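Local coordinates for protein DNA polymerase III beta subunit (Streptococcus pyogenes, PDB 2AVT) that forms a ring-shaped sliding clamp that probably encircles DNA and tethers the replicative polymerase to its template during chromosome replication, at residues L142-I145 with I146-A150; V214-D217 with D218-T221. All blocks are in the same frame, centred on the assembly; numbering follows the deposited sequence.

In the fold
Two local contacts in the central domain of the clamp subunit illustrate how place in the fold sets chemistry. Contact 1 lies within helix 139-149 and is largely buried, its centre about 7 Å from the centre of the chain; main-chain bonds from one turn to the next dominate it, with isoleucines turned to neighbouring secondary structure. Contact 2, its centre about 14 Å from the centre of the chain, is mostly a surface contact in the loop joining helix 205-214 to strand 221-226, where a beta turn and a hydroxyl-carboxylate pair replace helical repetition. They are not independent: Lys143 NZ of contact 1 forms a salt bridge of 2.8 Å with Asp217 OD1 of contact 2, linking the exposed turn to the helix.

Contact 1 of 2, residues L142-I145 with I146-A150; sequences LKSI and IAETA
Ile145 O gathers several donors from the following turn. The hydroxyl OG1 of Thr149 gives it a bond of 3.0 Å, approaching from above the carbonyl plane, while Glu148 N and Thr149 N add weak, strongly bent ones. Thr149 N is shared with Ile146 O, which also accepts from Ala150 N; Glu148 O takes a bond from Ser186 OG. Thr149 OG1 sits between its own backbone N and carbonyl carbon (chi1 63°), which turns the hydroxyl back along the helix. One turn earlier the pattern is regular: Ile146 N reaches Leu142 O and Ala147 N reaches Lys143 O, each at 3.1 Å, the second bond nearly straight at 170°. This is the alpha-helical i to i+4 ladder of helix 139-149, which packs beside helix 205-214 in the central domain of the clamp. Ile146 lies against Leu208 and Phe211 of that neighbour, whereas Ile145 faces strands 174-180 and 184-191. The charged ends find other partners. Glu148 extends its carboxylate past Ser144, with CD 3.9 Å from Ser144 OG, and OE1 makes a salt bridge to Arg188; Glu366 nearby brings a like charge, which Arg188 probably helps to offset. Lys143 NZ, besides Asp217, bonds the carbonyl of Ser212.

Contact 2 of 2, residues V214-D217 with D218-T221; sequences VFTD and DIET
Thr216 and Ile219 bracket a type I beta turn, closed by Ile219 N donating to Thr216 O at 3.0 Å. The donor stands above the carbonyl plane. Just before the turn the chain leaves helix 205-214, and just after it strand 221-226 begins, so the turn redirects the chain from helix to sheet within the central clamp domain. Phe215 and Ile219 slant across one another, the methyl CD1 of Ile219 meeting the ring at its edge, near the ring plane, 3.9 Å from Phe215 CD1. Phe215, which precedes the turn, also meets Phe211 with ring planes about 35° apart and rests on Ile238 and Phe240 of strand 238-243; Ile219 touches Ser235. Thr216 and Asp218, by contrast, are exposed, and they too lie obliquely to each other. Both carry their polar branch between backbone N and carbonyl carbon (chi1 43° and 58°), consistent with hydroxyl and carboxylate being brought together. Asp217, between them, has its carboxylate partner in Lys143. In the Thr216 and Asp218 pair, OG1 donates to OD1, but the modelled separation of Thr216 OG1 and Asp218 OD1, 2.5 Å, is so short that their exact positions are doubtful.

Contact 1 of 2, residues L142-I145 with I146-A150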
ATOM      1  N   LEU A 142     -18.657 -20.928   5.568  1.00 30.88           N
ATOM      2  CA  LEU A 142     -17.257 -21.310   5.588  1.00 33.60           C
ATOM      3  C   LEU A 142     -16.387 -20.074   5.813  1.00 32.54           C
ATOM      4  O   LEU A 142     -15.458 -20.096   6.620  1.00 32.51           O
ATOM      5  CB  LEU A 142     -16.903 -21.998   4.269  1.00 34.89           C
ATOM      6  CG  LEU A 142     -15.764 -23.014   4.263  1.00 39.27           C
ATOM      7  CD1 LEU A 142     -15.837 -23.914   5.493  1.00 39.59           C
ATOM      8  CD2 LEU A 142     -15.857 -23.836   2.988  1.00 39.21           C
ATOM      9  N   LYS A 143     -16.709 -18.989   5.121  1.00 31.88           N
ATOM     10  CA  LYS A 143     -15.944 -17.755   5.258  1.00 33.37           C
ATOM     11  C   LYS A 143     -16.048 -17.181   6.661  1.00 33.32           C
ATOM     12  O   LYS A 143     -15.113 -16.541   7.146  1.00 32.38           O
ATOM     13  CB  LYS A 143     -16.425 -16.700   4.257  1.00 32.14           C
ATOM     14  CG  LYS A 143     -16.019 -16.949   2.819  1.00 34.20           C
ATOM     15  CD  LYS A 143     -16.210 -15.667   2.005  1.00 34.10           C
ATOM     16  CE  LYS A 143     -15.852 -15.864   0.546  1.00 35.57           C
ATOM     17  NZ  LYS A 143     -15.830 -14.562  -0.196  1.00 38.94           N
ATOM     18  N   SER A 144     -17.197 -17.391   7.298  1.00 32.90           N
ATOM     19  CA  SER A 144     -17.425 -16.895   8.651  1.00 32.36           C
ATOM     20  C   SER A 144     -16.549 -17.642   9.642  1.00 31.64           C
ATOM     21  O   SER A 144     -15.979 -17.040  10.549  1.00 32.86           O
ATOM     22  CB  SER A 144     -18.890 -17.071   9.044  1.00 34.07           C
ATOM     23  OG  SER A 144     -19.082 -16.667  10.384  1.00 37.24           O
ATOM     24  N   ILE A 145     -16.458 -18.956   9.463  1.00 31.17           N
ATOM     25  CA  ILE A 145     -15.643 -19.822  10.318  1.00 32.95           C
ATOM     26  C   ILE A 145     -14.166 -19.430  10.202  1.00 34.47           C
ATOM     27  O   ILE A 145     -13.441 -19.361  11.199  1.00 34.02           O
ATOM     28  CB  ILE A 145     -15.798 -21.309   9.897  1.00 31.90           C
ATOM     29  CG1 ILE A 145     -17.222 -21.793  10.203  1.00 33.37           C
ATOM     30  CG2 ILE A 145     -14.759 -22.160  10.595  1.00 32.99           C
ATOM     31  CD1 ILE A 145     -17.564 -23.160   9.603  1.00 27.89           C
ATOM     32  N   ILE A 146     -13.731 -19.171   8.972  1.00 34.84           N
ATOM     33  CA  ILE A 146     -12.354 -18.782   8.701  1.00 32.78           C
ATOM     34  C   ILE A 146     -11.960 -17.466   9.364  1.00 33.97           C
ATOM     35  O   ILE A 146     -10.947 -17.398  10.062  1.00 32.61           O
ATOM     36  CB  ILE A 146     -12.115 -18.666   7.185  1.00 33.05           C
ATOM     37  CG1 ILE A 146     -12.281 -20.045   6.547  1.00 29.73           C
ATOM     38  CG2 ILE A 146     -10.725 -18.069   6.913  1.00 32.05           C
ATOM     39  CD1 ILE A 146     -12.248 -20.057   5.052  1.00 32.43           C
ATOM     40  N   ALA A 147     -12.759 -16.423   9.148  1.00 32.44           N
ATOM     41  CA  ALA A 147     -12.470 -15.121   9.732  1.00 32.03           C
ATOM     42  C   ALA A 147     -12.490 -15.168  11.262  1.00 34.74           C
ATOM     43  O   ALA A 147     -11.944 -14.279  11.919  1.00 34.05           O
ATOM     44  CB  ALA A 147     -13.472 -14.093   9.235  1.00 29.90           C
ATOM     45  N   GLU A 148     -13.118 -16.200  11.824  1.00 34.46           N
ATOM     46  CA  GLU A 148     -13.208 -16.333  13.278  1.00 35.97           C
ATOM     47  C   GLU A 148     -12.104 -17.178  13.910  1.00 35.75           C
ATOM     48  O   GLU A 148     -11.832 -17.038  15.100  1.00 36.84           O
ATOM     49  CB  GLU A 148     -14.572 -16.927  13.688  1.00 35.34           C
ATOM     50  CG  GLU A 148     -15.778 -16.096  13.272  1.00 34.90           C
ATOM     51  CD  GLU A 148     -17.112 -16.675  13.743  1.00 36.65           C
ATOM     52  OE1 GLU A 148     -17.276 -17.912  13.747  1.00 34.44           O
ATOM     53  OE2 GLU A 148     -18.005 -15.877  14.091  1.00 37.85           O
ATOM     54  N   THR A 149     -11.459 -18.041  13.131  1.00 36.29           N
ATOM     55  CA  THR A 149     -10.430 -18.909  13.696  1.00 38.44           C
ATOM     56  C   THR A 149      -9.015 -18.812  13.111  1.00 40.53           C
ATOM     57  O   THR A 149      -8.037 -19.067  13.815  1.00 41.29           O
ATOM     58  CB  THR A 149     -10.860 -20.378  13.599  1.00 37.58           C
ATOM     59  OG1 THR A 149     -11.000 -20.730  12.222  1.00 38.12           O
ATOM     60  CG2 THR A 149     -12.200 -20.597  14.303  1.00 38.21           C
ATOM     61  N   ALA A 150      -8.902 -18.449  11.840  1.00 41.05           N
ATOM     62  CA  ALA A 150      -7.597 -18.362  11.181  1.00 42.31           C
ATOM     63  C   ALA A 150      -6.523 -17.578  11.938  1.00 42.41           C
ATOM     64  O   ALA A 150      -5.417 -18.073  12.142  1.00 42.29           O
ATOM     65  CB  ALA A 150      -7.763 -17.786   9.779  1.00 41.85           C
TER

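Contact 2 of 2, residues V214-D217 with D218-T221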
ATOM      1  N   VAL A 214     -10.529 -16.294  -2.889  1.00 32.45           N
ATOM      2  CA  VAL A 214     -10.785 -16.942  -4.171  1.00 33.80           C
ATOM      3  C   VAL A 214     -12.256 -17.189  -4.515  1.00 34.40           C
ATOM      4  O   VAL A 214     -12.665 -16.999  -5.662  1.00 34.00           O
ATOM      5  CB  VAL A 214     -10.032 -18.282  -4.256  1.00 33.82           C
ATOM      6  CG1 VAL A 214     -10.292 -18.942  -5.599  1.00 33.83           C
ATOM      7  CG2 VAL A 214      -8.531 -18.041  -4.058  1.00 34.33           C
ATOM      8  N   PHE A 215     -13.042 -17.633  -3.538  1.00 33.03           N
ATOM      9  CA  PHE A 215     -14.456 -17.884  -3.780  1.00 34.41           C
ATOM     10  C   PHE A 215     -15.276 -16.630  -3.485  1.00 35.49           C
ATOM     11  O   PHE A 215     -15.435 -16.235  -2.329  1.00 35.53           O
ATOM     12  CB  PHE A 215     -14.955 -19.061  -2.932  1.00 33.15           C
ATOM     13  CG  PHE A 215     -14.408 -20.397  -3.372  1.00 35.28           C
ATOM     14  CD1 PHE A 215     -15.031 -21.119  -4.380  1.00 33.91           C
ATOM     15  CD2 PHE A 215     -13.252 -20.913  -2.807  1.00 34.72           C
ATOM     16  CE1 PHE A 215     -14.516 -22.325  -4.818  1.00 32.23           C
ATOM     17  CE2 PHE A 215     -12.732 -22.121  -3.241  1.00 34.53           C
ATOM     18  CZ  PHE A 215     -13.366 -22.828  -4.247  1.00 34.11           C
ATOM     19  N   THR A 216     -15.774 -15.996  -4.544  1.00 36.08           N
ATOM     20  CA  THR A 216     -16.576 -14.785  -4.405  1.00 35.80           C
ATOM     21  C   THR A 216     -17.960 -15.096  -3.848  1.00 36.00           C
ATOM     22  O   THR A 216     -18.469 -16.211  -3.977  1.00 34.00           O
ATOM     23  CB  THR A 216     -16.705 -14.043  -5.752  1.00 35.18           C
ATOM     24  OG1 THR A 216     -16.954 -14.988  -6.801  1.00 37.88           O
ATOM     25  CG2 THR A 216     -15.429 -13.277  -6.054  1.00 37.77           C
ATOM     26  N   ASP A 217     -18.564 -14.092  -3.232  1.00 38.53           N
ATOM     27  CA  ASP A 217     -19.863 -14.243  -2.596  1.00 41.26           C
ATOM     28  C   ASP A 217     -21.023 -14.643  -3.490  1.00 42.44           C
ATOM     29  O   ASP A 217     -22.032 -15.149  -3.001  1.00 42.38           O
ATOM     30  CB  ASP A 217     -20.177 -12.970  -1.820  1.00 41.91           C
ATOM     31  CG  ASP A 217     -19.015 -12.554  -0.936  1.00 43.75           C
ATOM     32  OD1 ASP A 217     -18.441 -13.452  -0.282  1.00 43.05           O
ATOM     33  OD2 ASP A 217     -18.667 -11.353  -0.899  1.00 42.54           O
ATOM     34  N   ASP A 218     -20.891 -14.438  -4.795  1.00 42.89           N
ATOM     35  CA  ASP A 218     -21.958 -14.829  -5.703  1.00 45.48           C
ATOM     36  C   ASP A 218     -22.046 -16.359  -5.751  1.00 44.28           C
ATOM     37  O   ASP A 218     -23.008 -16.921  -6.276  1.00 44.45           O
ATOM     38  CB  ASP A 218     -21.713 -14.252  -7.103  1.00 48.91           C
ATOM     39  CG  ASP A 218     -20.388 -14.690  -7.693  1.00 51.88           C
ATOM     40  OD1 ASP A 218     -19.357 -14.501  -7.020  1.00 54.28           O
ATOM     41  OD2 ASP A 218     -20.375 -15.214  -8.827  1.00 54.31           O
ATOM     42  N   ILE A 219     -21.040 -17.027  -5.192  1.00 42.81           N
ATOM     43  CA  ILE A 219     -21.012 -18.488  -5.150  1.00 42.39           C
ATOM     44  C   ILE A 219     -21.659 -18.956  -3.851  1.00 43.31           C
ATOM     45  O   ILE A 219     -21.053 -18.882  -2.778  1.00 43.21           O
ATOM     46  CB  ILE A 219     -19.571 -19.027  -5.207  1.00 43.58           C
ATOM     47  CG1 ILE A 219     -18.946 -18.691  -6.562  1.00 41.07           C
ATOM     48  CG2 ILE A 219     -19.568 -20.532  -4.951  1.00 41.67           C
ATOM     49  CD1 ILE A 219     -17.512 -19.140  -6.712  1.00 41.81           C
ATOM     50  N   GLU A 220     -22.891 -19.442  -3.961  1.00 43.27           N
ATOM     51  CA  GLU A 220     -23.677 -19.899  -2.816  1.00 42.97           C
ATOM     52  C   GLU A 220     -23.025 -20.980  -1.942  1.00 40.79           C
ATOM     53  O   GLU A 220     -22.920 -20.821  -0.722  1.00 38.34           O
ATOM     54  CB  GLU A 220     -25.042 -20.389  -3.309  1.00 45.33           C
ATOM     55  CG  GLU A 220     -26.223 -19.935  -2.464  1.00 51.53           C
ATOM     56  CD  GLU A 220     -26.447 -18.431  -2.524  1.00 55.02           C
ATOM     57  OE1 GLU A 220     -26.519 -17.885  -3.646  1.00 57.02           O
ATOM     58  OE2 GLU A 220     -26.560 -17.796  -1.451  1.00 56.95           O
ATOM     59  N   THR A 221     -22.597 -22.081  -2.554  1.00 38.71           N
ATOM     60  CA  THR A 221     -21.978 -23.166  -1.796  1.00 37.20           C
ATOM     61  C   THR A 221     -20.821 -23.829  -2.529  1.00 35.98           C
ATOM     62  O   THR A 221     -20.603 -23.601  -3.715  1.00 35.42           O
ATOM     63  CB  THR A 221     -22.980 -24.289  -1.491  1.00 37.76           C
ATOM     64  OG1 THR A 221     -23.351 -24.921  -2.721  1.00 37.71           O
ATOM     65  CG2 THR A 221     -24.224 -23.745  -0.811  1.00 39.63           C
TER